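Local coordinates for protein decapping nuclease RAI1 (Scheffersomyces stipitis, PDB 5BTO) that removes NAD caps from the 5' ends of RNAs as a metal-dependent decapping nuclease, and binds and stimulates the exoribonuclease RAT1, at residues F32-D37 / Y214-S219; G141-N146 / Q349-D354; D354-A359 / R383-E388. All blocks are in the same frame, centred on the assembly; numbering follows the deposited sequence.

Contact 1. Residues F32-D37 / Y214-S219; sequences FARDID and YEQYIS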
loop_
_atom_site.group_PDB
_atom_site.type_symbol
_atom_site.label_atom_id
_atom_site.label_comp_id
_atom_site.label_asym_id
_atom_site.label_seq_id
_atom_site.Cartn_x
_atom_site.Cartn_y
_atom_site.Cartn_z
ATOM N N PHE A 32 -5.707 -31.650 -18.224
ATOM C CA PHE A 32 -5.829 -32.951 -17.583
ATOM C C PHE A 32 -7.206 -33.066 -16.948
ATOM O O PHE A 32 -7.966 -32.098 -16.948
ATOM C CB PHE A 32 -4.672 -33.232 -16.599
ATOM C CG PHE A 32 -4.614 -32.311 -15.394
ATOM C CD1 PHE A 32 -4.016 -31.062 -15.482
ATOM C CD2 PHE A 32 -5.104 -32.728 -14.163
ATOM C CE1 PHE A 32 -3.934 -30.231 -14.362
ATOM C CE2 PHE A 32 -5.022 -31.906 -13.036
ATOM C CZ PHE A 32 -4.436 -30.659 -13.136
ATOM N N ALA A 33 -7.555 -34.247 -16.456
ATOM C CA ALA A 33 -8.886 -34.424 -15.891
ATOM C C ALA A 33 -8.878 -35.340 -14.679
ATOM O O ALA A 33 -7.933 -36.091 -14.458
ATOM C CB ALA A 33 -9.858 -34.957 -16.967
ATOM N N ARG A 34 -9.930 -35.249 -13.877
ATOM C CA ARG A 34 -10.182 -36.237 -12.841
ATOM C C ARG A 34 -11.453 -36.972 -13.266
ATOM O O ARG A 34 -12.445 -36.335 -13.617
ATOM C CB ARG A 34 -10.363 -35.558 -11.480
ATOM C CG ARG A 34 -10.485 -36.523 -10.303
ATOM C CD ARG A 34 -10.475 -35.778 -8.970
ATOM N NE ARG A 34 -11.724 -35.062 -8.732
ATOM C CZ ARG A 34 -11.886 -34.119 -7.807
ATOM N NH1 ARG A 34 -10.872 -33.767 -7.024
ATOM N NH2 ARG A 34 -13.062 -33.525 -7.669
ATOM N N ASP A 35 -11.418 -38.302 -13.275
ATOM C CA ASP A 35 -12.570 -39.059 -13.760
ATOM C C ASP A 35 -13.582 -39.355 -12.660
ATOM O O ASP A 35 -13.422 -38.916 -11.518
ATOM C CB ASP A 35 -12.160 -40.336 -14.516
ATOM C CG ASP A 35 -11.509 -41.382 -13.622
ATOM O OD1 ASP A 35 -11.680 -41.329 -12.386
ATOM O OD2 ASP A 35 -10.833 -42.280 -14.171
ATOM N N ILE A 36 -14.629 -40.087 -13.025
ATOM C CA ILE A 36 -15.727 -40.393 -12.118
ATOM C C ILE A 36 -15.253 -41.194 -10.910
ATOM O O ILE A 36 -15.834 -41.100 -9.829
ATOM C CB ILE A 36 -16.840 -41.170 -12.844
ATOM C CG1 ILE A 36 -18.037 -41.382 -11.916
ATOM C CG2 ILE A 36 -16.312 -42.508 -13.354
ATOM C CD1 ILE A 36 -18.680 -40.103 -11.457
ATOM N N ASP A 37 -14.196 -41.979 -11.100
ATOM C CA ASP A 37 -13.632 -42.778 -10.020
ATOM C C ASP A 37 -12.597 -42.000 -9.210
ATOM O O ASP A 37 -12.032 -42.520 -8.253
ATOM C CB ASP A 37 -13.028 -44.074 -10.569
ATOM C CG ASP A 37 -14.087 -45.060 -11.034
ATOM O OD1 ASP A 37 -15.162 -45.116 -10.401
ATOM O OD2 ASP A 37 -13.845 -45.777 -12.031
ATOM N N TYR A 214 -16.919 -35.540 -8.684
ATOM C CA TYR A 214 -15.629 -36.177 -8.924
ATOM C C TYR A 214 -15.037 -35.716 -10.246
ATOM O O TYR A 214 -13.849 -35.403 -10.334
ATOM C CB TYR A 214 -15.775 -37.697 -8.951
ATOM C CG TYR A 214 -15.784 -38.332 -7.587
ATOM C CD1 TYR A 214 -16.923 -38.298 -6.793
ATOM C CD2 TYR A 214 -14.654 -38.968 -7.088
ATOM C CE1 TYR A 214 -16.937 -38.880 -5.539
ATOM C CE2 TYR A 214 -14.658 -39.554 -5.832
ATOM C CZ TYR A 214 -15.802 -39.507 -5.065
ATOM O OH TYR A 214 -15.812 -40.087 -3.819
ATOM N N GLU A 215 -15.876 -35.675 -11.275
ATOM C CA GLU A 215 -15.406 -35.378 -12.621
ATOM C C GLU A 215 -15.015 -33.918 -12.774
ATOM O O GLU A 215 -15.813 -33.019 -12.495
ATOM C CB GLU A 215 -16.467 -35.759 -13.660
ATOM C CG GLU A 215 -16.696 -37.253 -13.788
ATOM C CD GLU A 215 -17.837 -37.582 -14.728
ATOM O OE1 GLU A 215 -18.953 -37.068 -14.513
ATOM O OE2 GLU A 215 -17.613 -38.350 -15.684
ATOM N N GLN A 216 -13.778 -33.697 -13.213
ATOM C CA GLN A 216 -13.253 -32.358 -13.452
ATOM C C GLN A 216 -12.432 -32.330 -14.727
ATOM O O GLN A 216 -11.629 -33.232 -14.972
ATOM C CB GLN A 216 -12.351 -31.911 -12.301
ATOM C CG GLN A 216 -13.043 -31.692 -10.982
ATOM C CD GLN A 216 -12.084 -31.161 -9.938
ATOM O OE1 GLN A 216 -10.872 -31.364 -10.033
ATOM N NE2 GLN A 216 -12.620 -30.472 -8.939
ATOM N N TYR A 217 -12.621 -31.282 -15.523
ATOM C CA TYR A 217 -11.800 -31.044 -16.706
ATOM C C TYR A 217 -10.960 -29.801 -16.436
ATOM O O TYR A 217 -11.502 -28.733 -16.122
ATOM C CB TYR A 217 -12.688 -30.844 -17.939
ATOM C CG TYR A 217 -11.934 -30.459 -19.199
ATOM C CD1 TYR A 217 -11.150 -31.385 -19.874
ATOM C CD2 TYR A 217 -12.017 -29.178 -19.718
ATOM C CE1 TYR A 217 -10.463 -31.041 -21.022
ATOM C CE2 TYR A 217 -11.334 -28.822 -20.874
ATOM C CZ TYR A 217 -10.559 -29.759 -21.519
ATOM O OH TYR A 217 -9.887 -29.416 -22.668
ATOM N N ILE A 218 -9.640 -29.941 -16.511
ATOM C CA ILE A 218 -8.753 -28.854 -16.093
ATOM C C ILE A 218 -7.927 -28.363 -17.267
ATOM O O ILE A 218 -7.163 -29.131 -17.862
ATOM C CB ILE A 218 -7.776 -29.304 -14.980
ATOM C CG1 ILE A 218 -8.523 -29.983 -13.833
ATOM C CG2 ILE A 218 -6.937 -28.113 -14.464
ATOM C CD1 ILE A 218 -9.458 -29.066 -13.091
ATOM N N SER A 219 -8.099 -27.089 -17.605
ATOM C CA SER A 219 -7.305 -26.452 -18.641
ATOM C C SER A 219 -6.093 -25.774 -17.995
ATOM O O SER A 219 -6.206 -25.128 -16.954
ATOM C CB SER A 219 -8.151 -25.420 -19.397
ATOM O OG SER A 219 -7.363 -24.649 -20.293
HETATM O O HOH W 1 -15.328 -40.380 -15.717
#
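Four backbone hydrogen bonds join strands 27-34 and 216-225 where their ends run antiparallel. F32 and I218 exchange two, and R34 and Q216 exchange two; A33 and Y217 form the non-hydrogen-bonded pair between them. The tight part is the face that carries F32, I218, R34 and Q216. The F32 ring stands beside I218, both pointing the same way. I218 CB sits over the middle of the ring face, 4.0 Å from the ring centroid, a CH-pi contact. I218 CG2 reaches F32 CE1 at 3.7 Å. The F32 CG atom takes the crowded position between N and the carbonyl carbon (chi1 65°). These strands belong to the large mixed sheet of this PD-(D/E)XK-family nuclease. The side chains of F32 and I218 lie about 4 Å from those of the substrate-binding residues Y114 and E235, respectively. R34 runs out with CG anti to its backbone N, then bends at chi3 (73°). The bend brings R34 NE onto a lone pair of Y214 O, at 2.7 Å and almost straight (170°), in the guanidinium plane. The Q216 amide stacks over one guanidinium face, its CD 3.4 Å from R34 NH2. N83 accepts from R34 NH1. Past R34 the strand pairing ends and the contact loosens. I36 and E215 lie side by side, with I36 CB 4.0 Å from E215 CG. A water bridges I36 N and the E215 carboxylate at OE2, on the exposed side. Y214 CB rests against I36 O at 3.5 Å.

Contact 2. Residues G141-N146 / Q349-D354; sequences GQLFIN and QEIPRD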
loop_
_atom_site.group_PDB
_atom_site.type_symbol
_atom_site.label_atom_id
_atom_site.label_comp_id
_atom_site.label_asym_id
_atom_site.label_seq_id
_atom_site.Cartn_x
_atom_site.Cartn_y
_atom_site.Cartn_z
ATOM N N GLY A 141 14.245 -21.462 -10.889
ATOM C CA GLY A 141 14.025 -20.127 -11.413
ATOM C C GLY A 141 12.565 -19.726 -11.542
ATOM O O GLY A 141 12.250 -18.753 -12.220
ATOM N N GLN A 142 11.684 -20.467 -10.879
ATOM C CA GLN A 142 10.239 -20.243 -10.996
ATOM C C GLN A 142 9.578 -20.259 -9.623
ATOM O O GLN A 142 10.085 -20.891 -8.693
ATOM C CB GLN A 142 9.616 -21.328 -11.887
ATOM C CG GLN A 142 10.224 -21.383 -13.267
ATOM C CD GLN A 142 9.671 -22.508 -14.123
ATOM O OE1 GLN A 142 9.452 -23.625 -13.649
ATOM N NE2 GLN A 142 9.435 -22.210 -15.394
ATOM N N LEU A 143 8.460 -19.548 -9.482
ATOM C CA LEU A 143 7.701 -19.593 -8.234
ATOM C C LEU A 143 6.519 -20.546 -8.347
ATOM O O LEU A 143 5.748 -20.475 -9.295
ATOM C CB LEU A 143 7.185 -18.206 -7.838
ATOM C CG LEU A 143 8.215 -17.118 -7.548
ATOM C CD1 LEU A 143 7.511 -15.889 -6.944
ATOM C CD2 LEU A 143 9.314 -17.646 -6.611
ATOM N N PHE A 144 6.390 -21.437 -7.373
ATOM C CA PHE A 144 5.264 -22.362 -7.303
ATOM C C PHE A 144 4.370 -21.935 -6.151
ATOM O O PHE A 144 4.854 -21.710 -5.037
ATOM C CB PHE A 144 5.771 -23.800 -7.110
ATOM C CG PHE A 144 6.607 -24.300 -8.256
ATOM C CD1 PHE A 144 7.928 -23.895 -8.398
ATOM C CD2 PHE A 144 6.073 -25.172 -9.187
ATOM C CE1 PHE A 144 8.704 -24.344 -9.455
ATOM C CE2 PHE A 144 6.840 -25.630 -10.249
ATOM C CZ PHE A 144 8.153 -25.212 -10.389
ATOM N N ILE A 145 3.075 -21.774 -6.424
ATOM C CA ILE A 145 2.150 -21.239 -5.419
ATOM C C ILE A 145 0.961 -22.170 -5.235
ATOM O O ILE A 145 0.286 -22.516 -6.214
ATOM C CB ILE A 145 1.631 -19.846 -5.832
ATOM C CG1 ILE A 145 2.815 -18.892 -6.065
ATOM C CG2 ILE A 145 0.662 -19.279 -4.770
ATOM C CD1 ILE A 145 2.420 -17.476 -6.449
ATOM N N ASN A 146 0.710 -22.587 -3.996
ATOM C CA ASN A 146 -0.490 -23.367 -3.690
ATOM C C ASN A 146 -1.082 -22.955 -2.360
ATOM O O ASN A 146 -0.428 -22.289 -1.562
ATOM C CB ASN A 146 -0.214 -24.877 -3.661
ATOM C CG ASN A 146 -1.503 -25.706 -3.787
ATOM O OD1 ASN A 146 -2.549 -25.194 -4.199
ATOM N ND2 ASN A 146 -1.434 -26.975 -3.430
ATOM N N GLN A 349 9.343 -9.405 -6.904
ATOM C CA GLN A 349 10.411 -8.526 -6.433
ATOM C C GLN A 349 10.993 -8.967 -5.093
ATOM O O GLN A 349 12.199 -8.816 -4.847
ATOM C CB GLN A 349 9.908 -7.086 -6.303
ATOM C CG GLN A 349 9.777 -6.328 -7.614
ATOM C CD GLN A 349 9.321 -4.889 -7.407
ATOM O OE1 GLN A 349 9.277 -4.401 -6.277
ATOM N NE2 GLN A 349 8.981 -4.205 -8.500
ATOM N N GLU A 350 10.145 -9.518 -4.229
ATOM C CA GLU A 350 10.533 -9.781 -2.839
ATOM C C GLU A 350 11.014 -11.206 -2.548
ATOM O O GLU A 350 11.672 -11.444 -1.533
ATOM C CB GLU A 350 9.384 -9.416 -1.892
ATOM C CG GLU A 350 8.995 -7.947 -1.942
ATOM C CD GLU A 350 10.146 -7.036 -1.560
ATOM O OE1 GLU A 350 10.987 -7.443 -0.728
ATOM O OE2 GLU A 350 10.220 -5.916 -2.101
ATOM N N ILE A 351 10.705 -12.149 -3.430
ATOM C CA ILE A 351 11.139 -13.528 -3.230
ATOM C C ILE A 351 12.303 -13.826 -4.170
ATOM O O ILE A 351 12.115 -13.871 -5.370
ATOM C CB ILE A 351 9.983 -14.525 -3.499
ATOM C CG1 ILE A 351 8.819 -14.263 -2.537
ATOM C CG2 ILE A 351 10.466 -15.968 -3.376
ATOM C CD1 ILE A 351 7.586 -15.096 -2.804
ATOM N N PRO A 352 13.522 -13.996 -3.623
ATOM C CA PRO A 352 14.690 -14.263 -4.476
ATOM C C PRO A 352 14.474 -15.488 -5.357
ATOM O O PRO A 352 14.174 -16.565 -4.849
ATOM C CB PRO A 352 15.819 -14.512 -3.467
ATOM C CG PRO A 352 15.398 -13.769 -2.249
ATOM C CD PRO A 352 13.884 -13.877 -2.202
ATOM N N ARG A 353 14.622 -15.326 -6.667
ATOM C CA ARG A 353 14.230 -16.387 -7.581
ATOM C C ARG A 353 15.202 -17.548 -7.574
ATOM O O ARG A 353 14.821 -18.679 -7.868
ATOM C CB ARG A 353 14.081 -15.869 -9.012
ATOM C CG ARG A 353 13.304 -16.823 -9.909
ATOM C CD ARG A 353 11.794 -16.602 -9.792
ATOM N NE ARG A 353 11.437 -15.283 -10.296
ATOM C CZ ARG A 353 11.142 -15.026 -11.565
ATOM N NH1 ARG A 353 11.145 -16.006 -12.468
ATOM N NH2 ARG A 353 10.852 -13.789 -11.934
ATOM N N ASP A 354 16.464 -17.267 -7.259
ATOM C CA ASP A 354 17.491 -18.292 -7.365
ATOM C C ASP A 354 17.861 -18.921 -6.026
ATOM O O ASP A 354 18.816 -19.693 -5.945
ATOM C CB ASP A 354 18.737 -17.718 -8.039
ATOM C CG ASP A 354 18.451 -17.188 -9.428
ATOM O OD1 ASP A 354 17.498 -17.683 -10.068
ATOM O OD2 ASP A 354 19.181 -16.279 -9.879
HETATM O O HOH W 2 15.006 -21.251 -8.162
#
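R353, L143 and G141 have the most surface buried here. The R353 side chain leaves with CG anti to its backbone N and then folds back, bent at chi2 and chi3. The anti chi1 sets CG against the G141 carbonyl, with R353 CG 3.2 Å from G141 O. The bend at chi2 keeps CD beside it, and the bend at chi3 helps bring the guanidinium edge round to the same oxygen. R353 NH1 donates to G141 O at 3.0 Å, with an N-H...O angle of 159°. The donor stands above the carbonyl plane. NH1 also forms a salt bridge with D110. The contact joins the tight turn between the antiparallel strands 132-139 and 142-147 to the chain leaving helix 333-350. G141 has a positive phi (74°), which favours glycine. A water spans the backbones, accepting from G141 N and donating to R353 O. An alanine at R353 would remove the NH1 donor and the D110 salt bridge, and would probably loosen the hold of the segment after helix 333-350 on the turn at G141. L143 supplies the apolar part. Its CD2 meets I351 CG2 at 3.8 Å, the two side chains crossing obliquely. At I351 the backbone has just turned out of the helix. L143 CD2 also lies 4.2 Å from R353 CD, where the side chains cross at about a right angle.

Contact 3. Residues D354-A359 / R383-E388; sequences DDTSKA and RLRNGE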
loop_
_atom_site.group_PDB
_atom_site.type_symbol
_atom_site.label_atom_id
_atom_site.label_comp_id
_atom_site.label_asym_id
_atom_site.label_seq_id
_atom_site.Cartn_x
_atom_site.Cartn_y
_atom_site.Cartn_z
ATOM N N ASP A 354 16.464 -17.267 -7.259
ATOM C CA ASP A 354 17.491 -18.292 -7.365
ATOM C C ASP A 354 17.861 -18.921 -6.026
ATOM O O ASP A 354 18.816 -19.693 -5.945
ATOM C CB ASP A 354 18.737 -17.718 -8.039
ATOM C CG ASP A 354 18.451 -17.188 -9.428
ATOM O OD1 ASP A 354 17.498 -17.683 -10.068
ATOM O OD2 ASP A 354 19.181 -16.279 -9.879
ATOM N N ASP A 355 17.109 -18.597 -4.977
ATOM C CA ASP A 355 17.369 -19.165 -3.655
ATOM C C ASP A 355 16.372 -20.274 -3.336
ATOM O O ASP A 355 15.202 -20.008 -3.022
ATOM C CB ASP A 355 17.312 -18.085 -2.576
ATOM C CG ASP A 355 17.886 -18.553 -1.258
ATOM O OD1 ASP A 355 17.922 -19.783 -1.028
ATOM O OD2 ASP A 355 18.310 -17.692 -0.458
ATOM N N THR A 356 16.839 -21.515 -3.423
ATOM C CA THR A 356 15.987 -22.671 -3.188
ATOM C C THR A 356 16.094 -23.177 -1.758
ATOM O O THR A 356 15.651 -24.277 -1.450
ATOM C CB THR A 356 16.311 -23.823 -4.162
ATOM O OG1 THR A 356 17.677 -24.231 -3.990
ATOM C CG2 THR A 356 16.089 -23.372 -5.599
ATOM N N SER A 357 16.678 -22.371 -0.878
ATOM C CA SER A 357 16.839 -22.796 0.507
ATOM C C SER A 357 15.662 -22.388 1.384
ATOM O O SER A 357 15.605 -22.761 2.554
ATOM C CB SER A 357 18.148 -22.250 1.102
ATOM O OG SER A 357 18.037 -20.872 1.431
ATOM N N LYS A 358 14.719 -21.640 0.813
ATOM C CA LYS A 358 13.640 -21.019 1.587
ATOM C C LYS A 358 12.253 -21.194 0.969
ATOM O O LYS A 358 12.121 -21.387 -0.224
ATOM C CB LYS A 358 13.898 -19.517 1.726
ATOM C CG LYS A 358 15.198 -19.140 2.410
ATOM C CD LYS A 358 15.278 -17.628 2.561
ATOM C CE LYS A 358 16.594 -17.190 3.198
ATOM N NZ LYS A 358 16.863 -17.880 4.499
ATOM N N ALA A 359 11.227 -21.085 1.804
ATOM C CA ALA A 359 9.836 -21.082 1.354
ATOM C C ALA A 359 9.126 -19.927 2.045
ATOM O O ALA A 359 9.578 -19.459 3.098
ATOM C CB ALA A 359 9.165 -22.388 1.699
ATOM N N ARG A 383 9.051 -29.867 4.143
ATOM C CA ARG A 383 7.751 -30.488 3.878
ATOM C C ARG A 383 7.211 -30.139 2.481
ATOM O O ARG A 383 6.714 -31.008 1.754
ATOM C CB ARG A 383 6.739 -30.097 4.960
ATOM C CG ARG A 383 5.306 -30.507 4.631
ATOM C CD ARG A 383 4.330 -30.168 5.757
ATOM N NE ARG A 383 4.254 -28.734 6.037
ATOM C CZ ARG A 383 3.425 -27.888 5.431
ATOM N NH1 ARG A 383 2.596 -28.326 4.497
ATOM N NH2 ARG A 383 3.422 -26.601 5.758
ATOM N N LEU A 384 7.308 -28.871 2.094
ATOM C CA LEU A 384 6.786 -28.446 0.789
ATOM C C LEU A 384 7.627 -28.959 -0.383
ATOM O O LEU A 384 7.084 -29.414 -1.389
ATOM C CB LEU A 384 6.664 -26.920 0.726
ATOM C CG LEU A 384 5.719 -26.301 1.765
ATOM C CD1 LEU A 384 5.852 -24.783 1.821
ATOM C CD2 LEU A 384 4.271 -26.698 1.490
ATOM N N ARG A 385 8.948 -28.895 -0.248
ATOM C CA ARG A 385 9.840 -29.273 -1.340
ATOM C C ARG A 385 9.953 -30.777 -1.494
ATOM O O ARG A 385 10.382 -31.267 -2.542
ATOM C CB ARG A 385 11.238 -28.665 -1.140
ATOM C CG ARG A 385 11.261 -27.171 -1.355
ATOM C CD ARG A 385 12.639 -26.569 -1.120
ATOM N NE ARG A 385 12.555 -25.119 -1.253
ATOM C CZ ARG A 385 12.674 -24.472 -2.403
ATOM N NH1 ARG A 385 12.905 -25.156 -3.525
ATOM N NH2 ARG A 385 12.558 -23.148 -2.436
ATOM N N ASN A 386 9.562 -31.507 -0.455
ATOM C CA ASN A 386 9.743 -32.953 -0.436
ATOM C C ASN A 386 8.440 -33.746 -0.339
ATOM O O ASN A 386 8.367 -34.754 0.367
ATOM C CB ASN A 386 10.719 -33.346 0.678
ATOM C CG ASN A 386 12.128 -32.842 0.416
ATOM O OD1 ASN A 386 12.713 -33.120 -0.633
ATOM N ND2 ASN A 386 12.675 -32.090 1.359
ATOM N N GLY A 387 7.418 -33.304 -1.068
ATOM C CA GLY A 387 6.172 -34.048 -1.125
ATOM C C GLY A 387 4.898 -33.247 -1.316
ATOM O O GLY A 387 4.119 -33.538 -2.223
ATOM N N GLU A 388 4.666 -32.246 -0.470
ATOM C CA GLU A 388 3.395 -31.517 -0.536
ATOM C C GLU A 388 3.247 -30.637 -1.777
ATOM O O GLU A 388 2.199 -30.654 -2.423
ATOM C CB GLU A 388 3.115 -30.700 0.737
ATOM C CG GLU A 388 1.871 -29.798 0.582
ATOM C CD GLU A 388 1.320 -29.254 1.896
ATOM O OE1 GLU A 388 1.559 -29.879 2.953
ATOM O OE2 GLU A 388 0.629 -28.204 1.866
#
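The loop between helix 333-350 and strand 359-365 contains an Asx turn at D355 and packs against helix 378-388. R385 of the helix carries the contact. Its chain is extended from CG to NE and reaches into the loop. The flat guanidinium meets two loop carbonyls in different ways. T356 O sits over the centre of one face, 3.1 Å from R385 CZ, and makes no hydrogen bond there. K358 O lies at the edge, in the guanidinium plane, and takes a nearly straight bond from R385 NH2 (2.9 Å, 168°). That donor stands above the K358 carbonyl plane. The T356 side chain crosses R385 at about a right angle, with T356 CB 3.7 Å from R385 NH1. A138 O also accepts from NH2, and N381 OD1 from NE, so the arginine links the loop, strand 132-139 and its own helix. Alongside, A359 CB faces L384 CD1 at 4.1 Å, a small apolar touch. The Asx turn spans D355 to S357 and so takes in T356. In it D355 OD1 receives S357 N on its anti lone pair and S357 OG on its syn lone pair, the latter at 2.7 Å.

How the contacts relate
All three contacts involve the large mixed sheet or segments next to it. Contact 1 pairs strands 27-34 and 216-225 near one side of the sheet. Contact 2 uses strand 142-147, three places from 216-225 in the strand order. Contact 3 lies by strands 359-365 and 132-139. The centres of contacts 2 and 3 are about 11 Å apart, and the two share D354. Contact 1 is centred about 29 Å from contact 2 and about 28 Å from contact 3. Along the chain contacts 1 and 2 cross, while contact 3 follows both. Contact 1 lies near substrate-binding residues. Contact 2 ties the chain leaving helix 333-350 to the sheet, and contact 3 ties the next part of that loop to helix 378-388, both away from the annotated sites.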